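Putative thioesterase (Novosphingobium aromaticivorans, PDB 3CJY) is a putative thioesterase that probably hydrolyses acyl-CoA thioesters through its two HotDog-type domains and binds calcium. Local coordinates at residues P7-Q12 against A44-A49; R90-G93 against R98-F101. One frame throughout, in Å; residues are numbered along the deposited sequence. Where two conformers were deposited one is given.

Interaction 1: residues P7-Q12 against A44-A49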
loop_
_atom_site.group_PDB
_atom_site.type_symbol
_atom_site.label_atom_id
_atom_site.label_comp_id
_atom_site.label_asym_id
_atom_site.label_seq_id
_atom_site.Cartn_x
_atom_site.Cartn_y
_atom_site.Cartn_z
ATOM N N PRO A 7 22.002 -11.355 -10.427
ATOM C CA PRO A 7 23.431 -11.646 -10.606
ATOM C C PRO A 7 24.290 -10.400 -10.854
ATOM O O PRO A 7 25.428 -10.315 -10.380
ATOM C CB PRO A 7 23.449 -12.531 -11.853
ATOM C CG PRO A 7 22.126 -13.184 -11.894
ATOM C CD PRO A 7 21.149 -12.214 -11.267
ATOM N N ALA A 8 23.728 -9.449 -11.591
ATOM C CA ALA A 8 24.444 -8.207 -11.968
ATOM C C ALA A 8 24.524 -7.195 -10.810
ATOM O O ALA A 8 25.209 -6.182 -10.899
ATOM C CB ALA A 8 23.789 -7.577 -13.191
ATOM N N LEU A 9 23.847 -7.499 -9.717
ATOM C CA LEU A 9 23.839 -6.616 -8.543
ATOM C C LEU A 9 25.155 -6.753 -7.800
ATOM O O LEU A 9 25.579 -7.856 -7.472
ATOM C CB LEU A 9 22.654 -6.943 -7.615
ATOM C CG LEU A 9 22.359 -6.018 -6.427
ATOM C CD1 LEU A 9 22.179 -4.560 -6.825
ATOM C CD2 LEU A 9 21.106 -6.526 -5.702
ATOM N N VAL A 10 25.814 -5.633 -7.552
ATOM C CA VAL A 10 27.087 -5.648 -6.829
ATOM C C VAL A 10 26.961 -4.946 -5.494
ATOM O O VAL A 10 26.414 -3.876 -5.391
ATOM C CB VAL A 10 28.227 -5.003 -7.630
ATOM C CG1 VAL A 10 29.527 -4.990 -6.814
ATOM C CG2 VAL A 10 28.469 -5.753 -8.927
ATOM N N ARG A 11 27.465 -5.597 -4.466
ATOM C CA ARG A 11 27.459 -5.044 -3.119
ATOM C C ARG A 11 28.792 -4.382 -2.820
ATOM O O ARG A 11 29.851 -4.991 -2.982
ATOM C CB ARG A 11 27.212 -6.178 -2.139
ATOM C CG ARG A 11 27.043 -5.805 -0.693
ATOM C CD ARG A 11 26.955 -7.121 0.075
ATOM N NE ARG A 11 26.058 -7.071 1.218
ATOM C CZ ARG A 11 26.408 -6.689 2.441
ATOM N NH1 ARG A 11 27.651 -6.308 2.687
ATOM N NH2 ARG A 11 25.499 -6.686 3.408
ATOM N N GLN A 12 28.755 -3.123 -2.413
ATOM C CA GLN A 12 29.988 -2.428 -2.072
ATOM C C GLN A 12 30.223 -2.694 -0.588
ATOM O O GLN A 12 31.354 -2.901 -0.137
ATOM C CB GLN A 12 29.898 -0.937 -2.358
ATOM C CG GLN A 12 29.057 -0.554 -3.594
ATOM C CD GLN A 12 29.539 -1.136 -4.901
ATOM O OE1 GLN A 12 30.048 -2.262 -4.959
ATOM N NE2 GLN A 12 29.353 -0.379 -5.974
ATOM N N ALA A 44 15.039 -3.115 -4.306
ATOM C CA ALA A 44 15.000 -2.455 -2.988
ATOM C C ALA A 44 14.800 -3.522 -1.904
ATOM O O ALA A 44 15.475 -3.529 -0.835
ATOM C CB ALA A 44 13.896 -1.402 -2.971
ATOM N N LEU A 45 13.890 -4.456 -2.171
ATOM C CA LEU A 45 13.623 -5.497 -1.205
ATOM C C LEU A 45 14.772 -6.465 -1.049
ATOM O O LEU A 45 15.024 -6.978 0.039
ATOM C CB LEU A 45 12.381 -6.274 -1.581
ATOM C CG LEU A 45 11.048 -5.528 -1.694
ATOM C CD1 LEU A 45 9.977 -6.520 -2.183
ATOM C CD2 LEU A 45 10.681 -4.893 -0.361
ATOM N N ASP A 46 15.492 -6.674 -2.145
ATOM C CA ASP A 46 16.617 -7.600 -2.178
ATOM C C ASP A 46 17.750 -7.060 -1.288
ATOM O O ASP A 46 18.211 -7.740 -0.380
ATOM C CB ASP A 46 17.104 -7.821 -3.624
ATOM C CG ASP A 46 18.100 -8.967 -3.740
ATOM O OD1 ASP A 46 17.677 -10.136 -3.650
ATOM O OD2 ASP A 46 19.297 -8.709 -3.932
ATOM N N VAL A 47 18.105 -5.801 -1.505
ATOM C CA VAL A 47 19.225 -5.163 -0.777
ATOM C C VAL A 47 18.895 -5.019 0.719
ATOM O O VAL A 47 19.771 -5.150 1.580
ATOM C CB VAL A 47 19.701 -3.822 -1.437
ATOM C CG1 VAL A 47 20.185 -4.119 -2.836
ATOM C CG2 VAL A 47 18.628 -2.695 -1.439
ATOM N N ALA A 48 17.630 -4.767 1.016
ATOM C CA ALA A 48 17.157 -4.644 2.410
ATOM C C ALA A 48 17.302 -5.993 3.112
ATOM O O ALA A 48 17.877 -6.079 4.198
ATOM C CB ALA A 48 15.687 -4.157 2.481
ATOM N N ALA A 49 16.822 -7.052 2.479
ATOM C CA ALA A 49 16.900 -8.395 3.088
ATOM C C ALA A 49 18.360 -8.834 3.245
ATOM O O ALA A 49 18.760 -9.423 4.259
ATOM C CB ALA A 49 16.118 -9.393 2.257
#

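Interaction 2: residues R90-G93 against R98-F101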
loop_
_atom_site.group_PDB
_atom_site.type_symbol
_atom_site.label_atom_id
_atom_site.label_comp_id
_atom_site.label_asym_id
_atom_site.label_seq_id
_atom_site.Cartn_x
_atom_site.Cartn_y
_atom_site.Cartn_z
ATOM N N ARG A 90 15.184 1.701 5.280
ATOM C CA ARG A 90 14.881 2.578 4.166
ATOM C C ARG A 90 15.940 2.358 3.080
ATOM O O ARG A 90 17.118 2.192 3.388
ATOM C CB ARG A 90 14.918 4.024 4.599
ATOM C CG ARG A 90 13.800 4.375 5.507
ATOM C CD ARG A 90 13.600 5.885 5.529
ATOM N NE ARG A 90 14.727 6.532 6.157
ATOM C CZ ARG A 90 14.617 7.693 6.797
ATOM N NH1 ARG A 90 13.429 8.288 6.890
ATOM N NH2 ARG A 90 15.683 8.231 7.374
ATOM N N VAL A 91 15.510 2.390 1.835
ATOM C CA VAL A 91 16.367 2.212 0.685
ATOM C C VAL A 91 16.157 3.323 -0.310
ATOM O O VAL A 91 15.076 3.537 -0.786
ATOM C CB VAL A 91 16.145 0.873 -0.054
ATOM C CG1 VAL A 91 17.138 0.756 -1.234
ATOM C CG2 VAL A 91 16.273 -0.340 0.913
ATOM N N ALA A 92 17.249 4.003 -0.622
ATOM C CA ALA A 92 17.237 5.069 -1.595
ATOM C C ALA A 92 17.927 4.589 -2.862
ATOM O O ALA A 92 19.042 4.013 -2.825
ATOM C CB ALA A 92 17.975 6.322 -1.059
ATOM N N GLY A 93 17.282 4.896 -3.974
ATOM C CA GLY A 93 17.851 4.648 -5.285
ATOM C C GLY A 93 18.236 5.968 -5.904
ATOM O O GLY A 93 17.486 6.962 -5.865
ATOM N N ARG A 98 21.371 11.597 -8.329
ATOM C CA ARG A 98 19.974 12.043 -8.448
ATOM C C ARG A 98 19.031 11.013 -7.849
ATOM O O ARG A 98 19.125 9.848 -8.170
ATOM C CB ARG A 98 19.581 12.249 -9.928
ATOM C CG ARG A 98 18.100 12.687 -10.135
ATOM C CD ARG A 98 17.657 12.856 -11.624
ATOM N NE ARG A 98 17.325 11.612 -12.341
ATOM C CZ ARG A 98 18.216 10.878 -12.999
ATOM N NH1 ARG A 98 19.493 11.246 -13.003
ATOM N NH2 ARG A 98 17.850 9.775 -13.630
ATOM N N LEU A 99 18.119 11.454 -6.991
ATOM C CA LEU A 99 17.136 10.530 -6.396
ATOM C C LEU A 99 16.101 10.072 -7.414
ATOM O O LEU A 99 15.412 10.882 -8.045
ATOM C CB LEU A 99 16.407 11.190 -5.229
ATOM C CG LEU A 99 15.554 10.311 -4.338
ATOM C CD1 LEU A 99 16.414 9.263 -3.605
ATOM C CD2 LEU A 99 14.794 11.167 -3.355
ATOM N N VAL A 100 15.993 8.761 -7.558
ATOM C CA VAL A 100 15.017 8.162 -8.475
ATOM C C VAL A 100 13.887 7.450 -7.716
ATOM O O VAL A 100 12.763 7.345 -8.192
ATOM C CB VAL A 100 15.673 7.267 -9.549
ATOM C CG1 VAL A 100 16.574 8.115 -10.444
ATOM C CG2 VAL A 100 16.434 6.106 -8.951
ATOM N N PHE A 101 14.177 7.015 -6.498
ATOM C CA PHE A 101 13.160 6.414 -5.624
ATOM C C PHE A 101 13.634 6.332 -4.183
ATOM O O PHE A 101 14.805 6.395 -3.917
ATOM C CB PHE A 101 12.640 5.020 -6.128
ATOM C CG PHE A 101 13.653 3.898 -6.069
ATOM C CD1 PHE A 101 14.018 3.326 -4.872
ATOM C CD2 PHE A 101 14.189 3.387 -7.223
ATOM C CE1 PHE A 101 14.942 2.300 -4.839
ATOM C CE2 PHE A 101 15.136 2.387 -7.183
ATOM C CZ PHE A 101 15.489 1.843 -5.992
#

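Interaction 1: residues P7-Q12 against A44-A49
Leu9 and Val47 meet methyl to methyl, their side chains crossing at about a right angle, with Leu9 CD2 3.9 Å from Val47 CG1. The two residues come from unlike elements: Leu9 belongs to the N-terminal chain, and Val47 to helix 37-52. CG of Leu9 lies anti to the backbone nitrogen (chi1 -172°), which extends the branch from the N-terminal chain to the helix and leaves CD2 as its leading atom. On Val47, chi1 of -61° sets CG1 anti to the carbonyl carbon, and this is the branch that receives the leucine methyl. One methyl from each side therefore carries the apolar part of the contact, and the two segments share no hydrogen bond.

The layout is that of a HotDog domain, in which a long helix is wrapped by an antiparallel sheet. Leu9 and Val47 both rest on Leu75 of strand 72-79, and Leu9 also touches Ile19 on the neighbouring strand 16-20.

Asp46 runs alongside Leu9 in the opposite direction. Its OD2 comes 3.3 Å from Leu9 CD2, a carboxylate oxygen against a methyl, but the approach rests on one of two deposited conformers and is doubtful.

Polar links on both segments lead to the calcium site. Arg11 forms a salt bridge with Glu50 and a hydrogen bond with the calcium ligand Asp14, while the backbone oxygen of Val47 is hydrogen-bonded to the hydroxyl of Thr51, the other calcium-binding residue.

Interaction 2: residues R90-G93 against R98-F101
A classic beta bulge marks the hairpin of strands 87-95 and 98-107, with Val100 and Phe101 of one strand both facing Gly93 of the other. Gly93 N donates to Phe101 O at 2.9 Å, nearly straight at 169° but from above the carbonyl plane. In return, Gly93 O accepts two amides: Val100 N at 2.9 Å, and Phe101 N through a weak bond at 3.4 Å. The glycine oxygen is thus shared by the two bulge residues, and Val100 CG2 and Leu99 CD1 pack against it as well.

Phe101 lays its ring flat over the glycine. Gly93 CA sits 3.8 Å from the ring centroid and only 15° off the normal, a CH-pi contact, while Val91 O lies at the ring edge. With chi1 at 68°, CG falls between the backbone nitrogen and the carbonyl carbon, which folds the ring back across the neighbouring strand. A beta carbon on Gly93 would come within 2.5 Å of Phe101 CZ, so the ring can lie this close only because Gly93 has no side chain. An alanine in place of Phe101 would probably uncover Gly93 and open a gap beside Val91. On the other side of the sheet, Ala92 CB meets Leu99 CD1 at 4.2 Å. Bulges of this classic kind are typical of antiparallel strand pairs, here the hairpin of a HotDog sheet.

Overall arrangement
From the N terminus, the chain passes through 7-12, turns into strand 16-20 and reaches helix 37-52, where interaction 1 closes a loop of 31 residues that contains the calcium ligand Asp14. Strands 56-63 and 72-79 follow before interaction 2 closes the short hairpin turn between 90-93 and 98-101. The two loops are consecutive, so they neither nest nor cross. They meet in space nonetheless: Val47 CG2 packs on Val91 CG1 at 3.8 Å, and Ala44 CB approaches the Phe101 ring. Helix 37-52 is thereby bordered by the N-terminal chain, whose strand 10-13 pairs with 16-20, and by the hairpin, itself part of the sheet that wraps the helix.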